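PDB 4XJW: sialidase B from Streptococcus pneumoniae serotype 4, which cleaves terminal sialic acid from alpha-2,3-, alpha-2,6- and alpha-2,8-linked glycans and glycoconjugates, and acts as an intramolecular trans-sialidase. Local coordinates for residues A48-S53 with D168-F173; F64-R69 with I74-R79. The protein carries 1 engineered substitution. All coordinates share one frame; numbering follows the deposited sequence.

Interaction 1 of 2, residues A48-S53 with D168-F173; sequences ALFGLS and DEISLF
Phe50 and Ile170 mark where the two backbones come nearest, their CA atoms 9.5 Å apart, a spacing that belongs to strands of two facing sheets and rules out backbone pairing between them. Both strands are irregular just before the contact: Leu49 and Phe50 together face Ile66 in a classic beta bulge, and Asp168 and Glu169 do the same opposite Lys37. Beyond the bulges, the side chains of Phe50, Ile170 and Leu172 all set out toward the opposite strand. With CG anti to the backbone N (chi1 171°), the Phe50 ring is carried toward strand 166-173, where the side chain of Ile170 crosses it at about a right angle. The fully extended Ile170 chain (chi1 180°, chi2 176°) carries its terminal methyl CD1 to 3.8 Å from Phe50 CD1. Leu172 reaches the far end of the same ring more loosely, its CD2 4.4 Å from Phe50 CZ. Leu150 touches both Phe50 and Ile170, while Met36 and Val34 of the neighbouring strand 32-39 touch Ile170 and Leu172. The contact thus joins the two sheets of the lectin-like sandwich domain through buried hydrocarbon alone: dispersion and the exclusion of water hold it, and no hydrogen bond or charge pair runs between the two segments.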
loop_
_atom_site.group_PDB
_atom_site.type_symbol
_atom_site.label_atom_id
_atom_site.label_comp_id
_atom_site.label_asym_id
_atom_site.label_seq_id
_atom_site.Cartn_x
_atom_site.Cartn_y
_atom_site.Cartn_z
ATOM N N ALA A 48 10.715 -12.872 -23.847
ATOM C CA ALA A 48 11.948 -13.286 -23.187
ATOM C C ALA A 48 13.026 -12.231 -23.383
ATOM O O ALA A 48 13.230 -11.737 -24.499
ATOM C CB ALA A 48 12.423 -14.645 -23.725
ATOM N N LEU A 49 13.714 -11.878 -22.302
ATOM C CA LEU A 49 14.824 -10.950 -22.391
ATOM C C LEU A 49 16.124 -11.710 -22.659
ATOM O O LEU A 49 16.986 -11.249 -23.413
ATOM C CB LEU A 49 14.931 -10.134 -21.100
ATOM C CG LEU A 49 13.701 -9.266 -20.819
ATOM C CD1 LEU A 49 13.803 -8.565 -19.474
ATOM C CD2 LEU A 49 13.478 -8.254 -21.936
ATOM N N PHE A 50 16.247 -12.886 -22.051
ATOM C CA PHE A 50 17.458 -13.693 -22.124
ATOM C C PHE A 50 17.053 -15.148 -22.129
ATOM O O PHE A 50 16.167 -15.550 -21.371
ATOM C CB PHE A 50 18.361 -13.390 -20.916
ATOM C CG PHE A 50 19.541 -14.316 -20.776
ATOM C CD1 PHE A 50 20.719 -14.074 -21.471
ATOM C CD2 PHE A 50 19.475 -15.419 -19.933
ATOM C CE1 PHE A 50 21.810 -14.924 -21.335
ATOM C CE2 PHE A 50 20.563 -16.270 -19.789
ATOM C CZ PHE A 50 21.730 -16.021 -20.492
ATOM N N GLY A 51 17.693 -15.931 -22.995
ATOM C CA GLY A 51 17.437 -17.356 -23.081
ATOM C C GLY A 51 18.712 -18.171 -23.222
ATOM O O GLY A 51 19.673 -17.754 -23.882
ATOM N N LEU A 52 18.730 -19.320 -22.559
ATOM C CA LEU A 52 19.766 -20.328 -22.742
ATOM C C LEU A 52 19.038 -21.617 -23.071
ATOM O O LEU A 52 18.289 -22.131 -22.236
ATOM C CB LEU A 52 20.557 -20.544 -21.456
ATOM C CG LEU A 52 21.557 -19.486 -21.015
ATOM C CD1 LEU A 52 22.031 -19.801 -19.609
ATOM C CD2 LEU A 52 22.728 -19.438 -21.980
ATOM N N SER A 53 19.234 -22.162 -24.265
ATOM C CA SER A 53 18.421 -23.313 -24.630
ATOM C C SER A 53 19.159 -24.413 -25.365
ATOM O O SER A 53 20.160 -24.172 -26.030
ATOM C CB SER A 53 17.253 -22.866 -25.511
ATOM O OG SER A 53 17.733 -22.415 -26.765
ATOM N N ASP A 168 20.656 -2.452 -22.379
ATOM C CA ASP A 168 21.770 -1.515 -22.409
ATOM C C ASP A 168 23.066 -2.139 -21.888
ATOM O O ASP A 168 24.151 -1.822 -22.374
ATOM C CB ASP A 168 21.426 -0.224 -21.667
ATOM C CG ASP A 168 20.730 0.791 -22.558
ATOM O OD1 ASP A 168 20.909 0.715 -23.793
ATOM O OD2 ASP A 168 20.007 1.660 -22.020
ATOM N N GLU A 169 22.943 -3.031 -20.908
ATOM C CA GLU A 169 24.082 -3.759 -20.350
ATOM C C GLU A 169 23.632 -5.149 -19.908
ATOM O O GLU A 169 22.563 -5.301 -19.313
ATOM C CB GLU A 169 24.663 -3.026 -19.140
ATOM C CG GLU A 169 24.947 -1.542 -19.352
ATOM C CD GLU A 169 25.559 -0.887 -18.133
ATOM O OE1 GLU A 169 25.987 -1.624 -17.219
ATOM O OE2 GLU A 169 25.613 0.361 -18.092
ATOM N N ILE A 170 24.446 -6.162 -20.187
ATOM C CA ILE A 170 24.203 -7.488 -19.628
ATOM C C ILE A 170 25.516 -8.168 -19.242
ATOM O O ILE A 170 26.469 -8.192 -20.025
ATOM C CB ILE A 170 23.370 -8.382 -20.570
ATOM C CG1 ILE A 170 23.154 -9.756 -19.929
ATOM C CG2 ILE A 170 24.025 -8.511 -21.945
ATOM C CD1 ILE A 170 22.267 -10.661 -20.727
ATOM N N SER A 171 25.565 -8.693 -18.018
ATOM C CA SER A 171 26.761 -9.353 -17.500
ATOM C C SER A 171 26.394 -10.719 -16.927
ATOM O O SER A 171 25.322 -10.882 -16.349
ATOM C CB SER A 171 27.416 -8.496 -16.415
ATOM O OG SER A 171 27.667 -7.184 -16.872
ATOM N N LEU A 172 27.288 -11.692 -17.081
ATOM C CA LEU A 172 27.082 -13.037 -16.543
ATOM C C LEU A 172 28.283 -13.374 -15.661
ATOM O O LEU A 172 29.427 -13.121 -16.042
ATOM C CB LEU A 172 26.970 -14.047 -17.690
ATOM C CG LEU A 172 26.453 -15.491 -17.596
ATOM C CD1 LEU A 172 27.050 -16.293 -16.440
ATOM C CD2 LEU A 172 24.930 -15.534 -17.565
ATOM N N PHE A 173 28.023 -13.944 -14.490
ATOM C CA PHE A 173 29.077 -14.358 -13.569
ATOM C C PHE A 173 28.937 -15.835 -13.222
ATOM O O PHE A 173 27.825 -16.321 -13.015
ATOM C CB PHE A 173 29.017 -13.541 -12.278
ATOM C CG PHE A 173 28.981 -12.059 -12.495
ATOM C CD1 PHE A 173 27.787 -11.414 -12.788
ATOM C CD2 PHE A 173 30.144 -11.307 -12.417
ATOM C CE1 PHE A 173 27.752 -10.046 -12.986
ATOM C CE2 PHE A 173 30.116 -9.938 -12.618
ATOM C CZ PHE A 173 28.919 -9.307 -12.905
#

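Interaction 2 of 2, residues F64-R69 with I74-R79; sequences FSIFMR and IGVEIR. With PO4 (phosphate ion), chain D.
Phe64 and Ile78 begin an antiparallel pairing that runs through Ser65-Glu77, Ile66-Val76 and Phe67-Gly75 to Met68-Ile74, with the strand directions 150° apart. Two pairs of backbone hydrogen bonds join Ser65 to Glu77 and Phe67 to Gly75, the shortest from Phe67 N to Gly75 O at 2.8 Å. The apolar face carries Phe64, Ile66, Met68, Ile74, Val76 and Ile78. There Ile78 CG1 meets the edge of the Phe64 ring, 3.9 Å from CD1, and Ile66 lies alongside Val76, CG1 to CG1 also 3.9 Å. Val123, Met121 and Tyr119 of strand 118-123 cover Ile74, Val76 and Ile78 in turn. The other face is tight too where the Phe67 side chain, with CG between the backbone N and the carbonyl carbon (chi1 68°), folds over Gly75, whose CA sits 3.8 Å from the ring centroid in a CH-pi contact. The bare glycine backbone leaves the ring room to lie this low. Only toward Ser65, Glu77 and Arg79 does the packing give way to polar groups and water. One water bridges Ser65 OG (2.8 Å) and Glu77 OE2 (2.7 Å), donating to the carboxylate, which also bonds to Tyr63 OH. Arg79 NH1 shares that hydroxyl and gives a nearly straight bond, 2.7 Å at 168°, to O2 of a phosphate ion, probably from the crystallisation liquor, that Arg155 also binds. Apolar on its inner face and partly polar on its outer one, this is a beta hairpin in one sheet of a concanavalin-type beta sandwich.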
loop_
_atom_site.group_PDB
_atom_site.type_symbol
_atom_site.label_atom_id
_atom_site.label_comp_id
_atom_site.label_asym_id
_atom_site.label_seq_id
_atom_site.Cartn_x
_atom_site.Cartn_y
_atom_site.Cartn_z
ATOM N N PHE A 64 16.440 -22.292 -20.198
ATOM C CA PHE A 64 16.326 -21.294 -19.151
ATOM C C PHE A 64 15.933 -19.987 -19.810
ATOM O O PHE A 64 16.437 -19.642 -20.883
ATOM C CB PHE A 64 17.662 -21.118 -18.452
ATOM C CG PHE A 64 17.732 -19.888 -17.579
ATOM C CD1 PHE A 64 16.990 -19.817 -16.409
ATOM C CD2 PHE A 64 18.544 -18.815 -17.925
ATOM C CE1 PHE A 64 17.055 -18.698 -15.593
ATOM C CE2 PHE A 64 18.613 -17.685 -17.117
ATOM C CZ PHE A 64 17.860 -17.627 -15.958
ATOM N N SER A 65 15.037 -19.247 -19.177
ATOM C CA SER A 65 14.668 -17.951 -19.715
ATOM C C SER A 65 14.394 -16.970 -18.593
ATOM O O SER A 65 13.946 -17.366 -17.512
ATOM C CB SER A 65 13.432 -18.069 -20.601
ATOM O OG SER A 65 12.267 -18.280 -19.814
ATOM N N ILE A 66 14.718 -15.702 -18.845
ATOM C CA ILE A 66 14.232 -14.593 -18.035
ATOM C C ILE A 66 13.184 -13.883 -18.889
ATOM O O ILE A 66 13.490 -13.399 -19.981
ATOM C CB ILE A 66 15.363 -13.620 -17.658
ATOM C CG1 ILE A 66 16.401 -14.313 -16.777
ATOM C CG2 ILE A 66 14.790 -12.395 -16.952
ATOM C CD1 ILE A 66 17.729 -13.534 -16.650
ATOM N N PHE A 67 11.943 -13.835 -18.413
ATOM C CA PHE A 67 10.866 -13.238 -19.209
ATOM C C PHE A 67 10.144 -12.119 -18.467
ATOM O O PHE A 67 10.289 -11.966 -17.242
ATOM C CB PHE A 67 9.849 -14.299 -19.663
ATOM C CG PHE A 67 9.045 -14.897 -18.532
ATOM C CD1 PHE A 67 7.839 -14.325 -18.138
ATOM C CD2 PHE A 67 9.504 -16.026 -17.857
ATOM C CE1 PHE A 67 7.108 -14.860 -17.088
ATOM C CE2 PHE A 67 8.772 -16.579 -16.814
ATOM C CZ PHE A 67 7.568 -15.985 -16.423
ATOM N N MET A 68 9.373 -11.339 -19.220
ATOM C CA MET A 68 8.489 -10.335 -18.647
ATOM C C MET A 68 7.149 -10.345 -19.366
ATOM O O MET A 68 6.998 -10.940 -20.445
ATOM C CB MET A 68 9.089 -8.934 -18.737
ATOM C CG MET A 68 9.310 -8.457 -20.166
ATOM S SD MET A 68 9.894 -6.749 -20.264
ATOM C CE MET A 68 8.391 -5.833 -19.951
ATOM N N ARG A 69 6.179 -9.676 -18.762
ATOM C CA ARG A 69 4.856 -9.518 -19.355
ATOM C C ARG A 69 4.527 -8.042 -19.420
ATOM O O ARG A 69 5.116 -7.235 -18.688
ATOM C CB ARG A 69 3.789 -10.244 -18.530
ATOM C CG ARG A 69 3.923 -11.755 -18.507
ATOM C CD ARG A 69 2.722 -12.399 -17.821
ATOM N NE ARG A 69 2.858 -13.851 -17.722
ATOM C CZ ARG A 69 2.452 -14.712 -18.654
ATOM N NH1 ARG A 69 1.881 -14.279 -19.771
ATOM N NH2 ARG A 69 2.630 -16.015 -18.475
ATOM N N ILE A 74 7.718 -10.058 -13.891
ATOM C CA ILE A 74 9.006 -10.622 -14.279
ATOM C C ILE A 74 9.045 -12.075 -13.814
ATOM O O ILE A 74 8.458 -12.420 -12.784
ATOM C CB ILE A 74 10.186 -9.829 -13.650
ATOM C CG1 ILE A 74 11.508 -10.110 -14.375
ATOM C CG2 ILE A 74 10.332 -10.156 -12.174
ATOM C CD1 ILE A 74 11.614 -9.447 -15.739
ATOM N N GLY A 75 9.733 -12.935 -14.564
ATOM C CA GLY A 75 9.851 -14.318 -14.158
ATOM C C GLY A 75 10.994 -15.044 -14.824
ATOM O O GLY A 75 11.710 -14.477 -15.669
ATOM N N VAL A 76 11.187 -16.291 -14.398
ATOM C CA VAL A 76 12.136 -17.192 -15.042
ATOM C C VAL A 76 11.493 -18.555 -15.259
ATOM O O VAL A 76 10.582 -18.961 -14.530
ATOM C CB VAL A 76 13.434 -17.412 -14.238
ATOM C CG1 VAL A 76 14.224 -16.111 -14.099
ATOM C CG2 VAL A 76 13.133 -18.033 -12.881
ATOM N N GLU A 77 11.996 -19.255 -16.272
ATOM C CA GLU A 77 11.695 -20.656 -16.488
ATOM C C GLU A 77 13.015 -21.416 -16.431
ATOM O O GLU A 77 14.037 -20.930 -16.924
ATOM C CB GLU A 77 11.080 -20.850 -17.860
ATOM C CG GLU A 77 9.731 -20.239 -18.056
ATOM C CD GLU A 77 9.000 -20.939 -19.169
ATOM O OE1 GLU A 77 8.464 -22.042 -18.922
ATOM O OE2 GLU A 77 9.002 -20.407 -20.294
ATOM N N ILE A 78 12.999 -22.592 -15.806
ATOM C CA ILE A 78 14.178 -23.452 -15.764
ATOM C C ILE A 78 13.703 -24.871 -16.026
ATOM O O ILE A 78 13.022 -25.470 -15.188
ATOM C CB ILE A 78 14.938 -23.345 -14.420
ATOM C CG1 ILE A 78 14.893 -21.918 -13.877
ATOM C CG2 ILE A 78 16.380 -23.776 -14.585
ATOM C CD1 ILE A 78 14.688 -21.833 -12.391
ATOM N N ARG A 79 14.033 -25.401 -17.204
ATOM C CA ARG A 79 13.394 -26.628 -17.677
ATOM C C ARG A 79 14.388 -27.618 -18.261
ATOM O O ARG A 79 15.270 -27.241 -19.035
ATOM C CB ARG A 79 12.345 -26.295 -18.740
ATOM C CG ARG A 79 11.361 -25.215 -18.317
ATOM C CD ARG A 79 10.319 -24.971 -19.377
ATOM N NE ARG A 79 9.458 -26.135 -19.537
ATOM C CZ ARG A 79 8.501 -26.254 -20.453
ATOM N NH1 ARG A 79 8.269 -25.273 -21.319
ATOM N NH2 ARG A 79 7.778 -27.366 -20.501
HETATM P P PO4 D . 5.607 -24.017 -23.480
HETATM O O1 PO4 D . 5.465 -23.608 -24.923
HETATM O O2 PO4 D . 6.470 -25.260 -23.371
HETATM O O3 PO4 D . 6.270 -22.870 -22.736
HETATM O O4 PO4 D . 4.239 -24.281 -22.905
HETATM O O HOH W 1 9.923 -18.101 -21.291
#

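In the fold
Both contacts lie in the N-terminal lectin-like domain, with centres about 11 Å apart and away from the catalytic residues. Strands 46-53, 63-69 and 74-80 follow one another along the chain and are neighbours in one antiparallel sheet; strand 166-173, which completes interaction 1, comes much later and belongs to the facing sheet. Interaction 2 therefore builds a sheet laterally, whereas interaction 1 spans the sandwich. They meet directly: Leu49 N and Leu52 O are probably hydrogen-bonded to Ile66 O and Phe64 N, and the rings of Phe50 and Phe64 pack together. The hairpin's inner face thus continues the same hydrophobic core that interaction 1 closes from across the sandwich.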